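Local atomic coordinates of vascular endothelial growth factor homolog (Orf virus, PDB entry 2GNN), a protein that acts as a secreted, disulfide-linked growth factor dimer that binds vascular endothelial growth factor receptors and induces endothelial proliferation. Residues E21-R25 / H95-C100; R25-V31 / P46-R52. One frame throughout, in Å; residues are numbered along the deposited sequence.

In the fold
Both interactions use strand 23-30, with R25 common to the two, and their centres lie about 15 Å apart. Along the chain, interaction 2 is nested inside the loop that interaction 1 closes. In interaction 2, strand 23-30 pairs with strand 47-54 in a two-stranded antiparallel sheet near the middle of the chain; in interaction 1, its start leans on strand 85-102 of the other sheet. The two meet where the backbone N of H95 lies 2.8 Å from O of M51, probably hydrogen-bonded. Strand 23-30 thus runs from the cystine knot to P30, which is paired with C47 of strand 47-54, the residue that forms the interchain disulfide.

Interaction 1 of 2, residues E21-R25 / H95-C100; sequences ECKPR and HKKCDC
Lay E21-R25 across H95-C100 as two extended chains, with the axes of strands 23-25 and 95-100 approaching to 5.6 Å and running at 132° to each other. Set the CA of K23 5.3 Å from the CA of C98, with C22 nearest D99 and P24 nearest H95. The segments form no hydrogen bonds with each other; sulfur and a proline ring fill the gap. C22 and P24 turn their CA-to-CB bonds toward H95-C100, while K23 and R25 turn away. C22, with chi1 near 180° (t), puts SG 3.6 Å from C98 CB and 3.7 Å from D99 N, and its CB meets C100 SG at 3.6 Å. C98, rotamer m, answers from the other strand: its SG nestles against the K23-P24 peptide, 3.5 Å from K23 C, 3.4 Å from P24 N and 3.6 Å from P24 CD. The P24 ring fits where strand 95-100 bends at K96 (psi -21°), with CB 3.3 Å from H95 O and CG 3.7 Å from K96 C. H95 starts toward P24, but its imidazole leads away and accepts a hydrogen bond at ND1 from C53 N. Turned away from H95-C100, R25 folds back to E21, donating from NH2 to E21 O at 2.7 Å. The three sulfurs each continue to another cysteine: C22 to C64, C98 to C53, C100 to C57. In the PDGF/VEGF family the last two disulfides help close a ring through which the first passes, and this crowding of C22 between C98 and C100 is the heart of that cystine knot.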
# COMPACT_ATOMS: atom_id res chain seq x y z
N GLU B 21 -10.30 -7.66 4.80
CA GLU B 21 -10.22 -7.73 6.26
C GLU B 21 -9.10 -6.87 6.84
O GLU B 21 -8.12 -6.55 6.16
CB GLU B 21 -10.17 -9.19 6.77
CG GLU B 21 -8.97 -10.03 6.33
CD GLU B 21 -9.01 -11.45 6.89
OE1 GLU B 21 -10.12 -12.03 7.03
OE2 GLU B 21 -7.93 -11.99 7.20
N CYS B 22 -9.29 -6.47 8.10
CA CYS B 22 -8.31 -5.70 8.85
C CYS B 22 -7.14 -6.62 9.19
O CYS B 22 -7.29 -7.56 9.95
CB CYS B 22 -8.95 -5.15 10.13
SG CYS B 22 -7.80 -4.42 11.29
N LYS B 23 -5.99 -6.34 8.59
CA LYS B 23 -4.80 -7.17 8.77
C LYS B 23 -3.64 -6.32 8.29
O LYS B 23 -3.87 -5.27 7.69
CB LYS B 23 -4.90 -8.47 7.97
CG LYS B 23 -4.88 -8.27 6.45
CD LYS B 23 -4.67 -9.58 5.72
CE LYS B 23 -4.67 -9.36 4.20
NZ LYS B 23 -4.30 -10.60 3.44
N PRO B 24 -2.40 -6.75 8.59
CA PRO B 24 -1.26 -6.00 8.05
C PRO B 24 -1.18 -6.14 6.52
O PRO B 24 -1.34 -7.23 5.98
CB PRO B 24 -0.04 -6.66 8.71
CG PRO B 24 -0.59 -7.43 9.88
CD PRO B 24 -1.96 -7.86 9.47
N ARG B 25 -0.95 -5.02 5.84
CA ARG B 25 -0.89 -4.98 4.40
C ARG B 25 0.28 -4.09 4.01
O ARG B 25 0.55 -3.12 4.73
CB ARG B 25 -2.17 -4.37 3.85
CG ARG B 25 -3.36 -5.25 4.06
CD ARG B 25 -4.61 -4.46 3.91
NE ARG B 25 -5.74 -5.33 4.16
CZ ARG B 25 -6.40 -6.00 3.23
NH1 ARG B 25 -6.05 -5.87 1.95
NH2 ARG B 25 -7.41 -6.78 3.56
N HIS B 95 3.60 -3.38 11.33
CA HIS B 95 2.53 -3.97 12.11
C HIS B 95 2.46 -5.47 11.85
O HIS B 95 2.46 -5.91 10.69
CB HIS B 95 1.20 -3.30 11.80
CG HIS B 95 1.19 -1.83 12.08
ND1 HIS B 95 0.29 -0.97 11.50
CD2 HIS B 95 1.98 -1.07 12.87
CE1 HIS B 95 0.52 0.26 11.92
NE2 HIS B 95 1.54 0.22 12.76
N LYS B 96 2.40 -6.25 12.93
CA LYS B 96 2.32 -7.72 12.85
C LYS B 96 0.94 -8.29 13.17
O LYS B 96 0.64 -9.42 12.80
CB LYS B 96 3.36 -8.37 13.76
CG LYS B 96 4.68 -8.68 13.07
CD LYS B 96 5.43 -9.77 13.84
CE LYS B 96 6.76 -10.12 13.18
NZ LYS B 96 7.53 -11.09 14.01
N LYS B 97 0.12 -7.51 13.87
CA LYS B 97 -1.25 -7.91 14.18
C LYS B 97 -2.12 -6.68 14.28
O LYS B 97 -1.64 -5.60 14.64
CB LYS B 97 -1.33 -8.72 15.47
CG LYS B 97 -1.63 -10.19 15.27
CD LYS B 97 -2.27 -10.79 16.51
CE LYS B 97 -3.22 -11.92 16.12
NZ LYS B 97 -3.64 -12.73 17.31
N CYS B 98 -3.40 -6.84 13.97
CA CYS B 98 -4.32 -5.70 13.87
C CYS B 98 -5.67 -6.10 14.38
O CYS B 98 -5.99 -7.29 14.41
CB CYS B 98 -4.48 -5.26 12.42
SG CYS B 98 -2.98 -5.03 11.49
N ASP B 99 -6.50 -5.13 14.72
CA ASP B 99 -7.83 -5.44 15.23
C ASP B 99 -8.80 -4.30 14.96
O ASP B 99 -8.40 -3.14 14.83
CB ASP B 99 -7.75 -5.76 16.73
CG ASP B 99 -8.85 -6.68 17.22
OD1 ASP B 99 -9.56 -7.31 16.40
OD2 ASP B 99 -9.01 -6.79 18.46
N CYS B 100 -10.08 -4.64 14.85
CA CYS B 100 -11.13 -3.64 14.73
C CYS B 100 -11.62 -3.23 16.13
O CYS B 100 -12.35 -3.96 16.81
CB CYS B 100 -12.28 -4.14 13.83
SG CYS B 100 -11.87 -4.08 12.04

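Interaction 2 of 2, residues R25-V31 / P46-R52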
# COMPACT_ATOMS: atom_id res chain seq x y z
N ARG B 25 -0.95 -5.02 5.84
CA ARG B 25 -0.89 -4.98 4.40
C ARG B 25 0.28 -4.09 4.01
O ARG B 25 0.55 -3.12 4.73
CB ARG B 25 -2.17 -4.37 3.85
CG ARG B 25 -3.36 -5.25 4.06
CD ARG B 25 -4.61 -4.46 3.91
NE ARG B 25 -5.74 -5.33 4.16
CZ ARG B 25 -6.40 -6.00 3.23
NH1 ARG B 25 -6.05 -5.87 1.95
NH2 ARG B 25 -7.41 -6.78 3.56
N PRO B 26 0.96 -4.40 2.88
CA PRO B 26 2.04 -3.55 2.40
C PRO B 26 1.48 -2.20 1.95
O PRO B 26 0.39 -2.12 1.37
CB PRO B 26 2.61 -4.32 1.21
CG PRO B 26 1.50 -5.23 0.76
CD PRO B 26 0.76 -5.59 2.01
N ILE B 27 2.22 -1.15 2.25
CA ILE B 27 1.84 0.19 1.85
C ILE B 27 3.15 0.92 1.55
O ILE B 27 4.17 0.69 2.21
CB ILE B 27 0.96 0.90 2.96
CG1 ILE B 27 0.35 2.20 2.42
CG2 ILE B 27 1.76 1.20 4.23
CD1 ILE B 27 -1.02 2.52 3.01
N VAL B 28 3.14 1.74 0.50
CA VAL B 28 4.33 2.50 0.12
C VAL B 28 4.30 3.79 0.90
O VAL B 28 3.31 4.51 0.87
CB VAL B 28 4.36 2.78 -1.42
CG1 VAL B 28 5.57 3.61 -1.79
CG2 VAL B 28 4.37 1.48 -2.19
N VAL B 29 5.39 4.07 1.60
CA VAL B 29 5.50 5.23 2.47
C VAL B 29 6.77 6.00 2.09
O VAL B 29 7.80 5.37 1.82
CB VAL B 29 5.55 4.80 3.99
CG1 VAL B 29 5.64 6.00 4.89
CG2 VAL B 29 4.33 3.97 4.38
N PRO B 30 6.71 7.34 2.07
CA PRO B 30 7.93 8.15 1.92
C PRO B 30 8.85 8.00 3.13
O PRO B 30 8.40 8.14 4.26
CB PRO B 30 7.39 9.59 1.86
CG PRO B 30 5.96 9.47 1.55
CD PRO B 30 5.50 8.18 2.15
N VAL B 31 10.12 7.70 2.88
CA VAL B 31 11.08 7.50 3.95
C VAL B 31 11.24 8.76 4.83
O VAL B 31 11.37 8.65 6.06
CB VAL B 31 12.46 7.06 3.40
CG1 VAL B 31 13.49 6.98 4.50
CG2 VAL B 31 12.34 5.70 2.72
N PRO B 46 13.45 6.87 -2.41
CA PRO B 46 12.79 7.81 -1.53
C PRO B 46 11.56 7.23 -0.83
O PRO B 46 10.99 7.90 0.03
CB PRO B 46 12.39 8.95 -2.47
CG PRO B 46 12.21 8.29 -3.79
CD PRO B 46 13.23 7.19 -3.83
N CYS B 47 11.17 6.01 -1.20
CA CYS B 47 9.99 5.36 -0.66
C CYS B 47 10.29 3.92 -0.28
O CYS B 47 11.14 3.28 -0.91
CB CYS B 47 8.83 5.42 -1.66
SG CYS B 47 8.89 4.24 -3.11
N VAL B 48 9.60 3.42 0.75
CA VAL B 48 9.71 2.02 1.15
C VAL B 48 8.34 1.39 1.32
O VAL B 48 7.35 2.08 1.57
CB VAL B 48 10.49 1.83 2.48
CG1 VAL B 48 11.99 2.03 2.26
CG2 VAL B 48 9.91 2.75 3.60
N THR B 49 8.30 0.07 1.17
CA THR B 49 7.10 -0.70 1.48
C THR B 49 7.16 -1.21 2.94
O THR B 49 8.08 -1.95 3.32
CB THR B 49 6.95 -1.88 0.51
OG1 THR B 49 7.03 -1.39 -0.82
CG2 THR B 49 5.61 -2.56 0.68
N LEU B 50 6.15 -0.82 3.72
CA LEU B 50 6.04 -1.24 5.12
C LEU B 50 4.74 -1.98 5.34
O LEU B 50 3.71 -1.64 4.74
CB LEU B 50 6.08 -0.02 6.03
CG LEU B 50 7.35 0.83 6.03
CD1 LEU B 50 7.19 2.01 6.95
CD2 LEU B 50 8.51 -0.02 6.47
N MET B 51 4.78 -3.00 6.20
CA MET B 51 3.56 -3.69 6.61
C MET B 51 2.84 -2.81 7.62
O MET B 51 3.39 -2.46 8.66
CB MET B 51 3.88 -5.06 7.20
CG MET B 51 4.50 -6.02 6.21
SD MET B 51 3.50 -6.24 4.73
CE MET B 51 2.19 -7.31 5.31
N ARG B 52 1.61 -2.43 7.29
CA ARG B 52 0.83 -1.56 8.16
C ARG B 52 -0.60 -2.04 8.17
O ARG B 52 -1.08 -2.59 7.18
CB ARG B 52 0.84 -0.14 7.62
CG ARG B 52 2.08 0.62 7.96
CD ARG B 52 1.84 1.54 9.13
NE ARG B 52 3.03 2.32 9.44
CZ ARG B 52 4.22 1.77 9.68
NH1 ARG B 52 4.35 0.45 9.61
NH2 ARG B 52 5.27 2.54 9.96
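This is a regular antiparallel strand pair, strand 25-30 against strand 47-52, near the centre of the chain and at the interface with the second subunit. Three hydrogen-bonded pairs, R25 with R52, I27 with L50 and V29 with V48, alternate with non-hydrogen-bonded pairs in which P26 faces M51, V28 faces T49 and P30 faces C47. N and O bond reciprocally in each of the three, V29 N to V48 O at 2.8 Å for one, and V31 N to P46 O at 3.0 Å extends the ladder. Between them, T49 CA makes a CA-H...O contact with I27 O at 3.3 Å. One face carries V48 and L50, which pack on strand 62-79. On the other, V28 CG1 touches C47 SG at 3.6 Å, and M51 SD reaches P26 CD at 3.9 Å. C47 is disulfide-bonded to C56 of the second subunit, and T49 OG1 hydrogen-bonds G19 O of that subunit. Both prolines of strand 25-30 occupy non-hydrogen-bonded sites, so their missing amide protons cost the ladder nothing: the hydrogen-bonded pairs satisfy their N and O across the two strands, while M51 turns its backbone N to E94 and its O to H95 N.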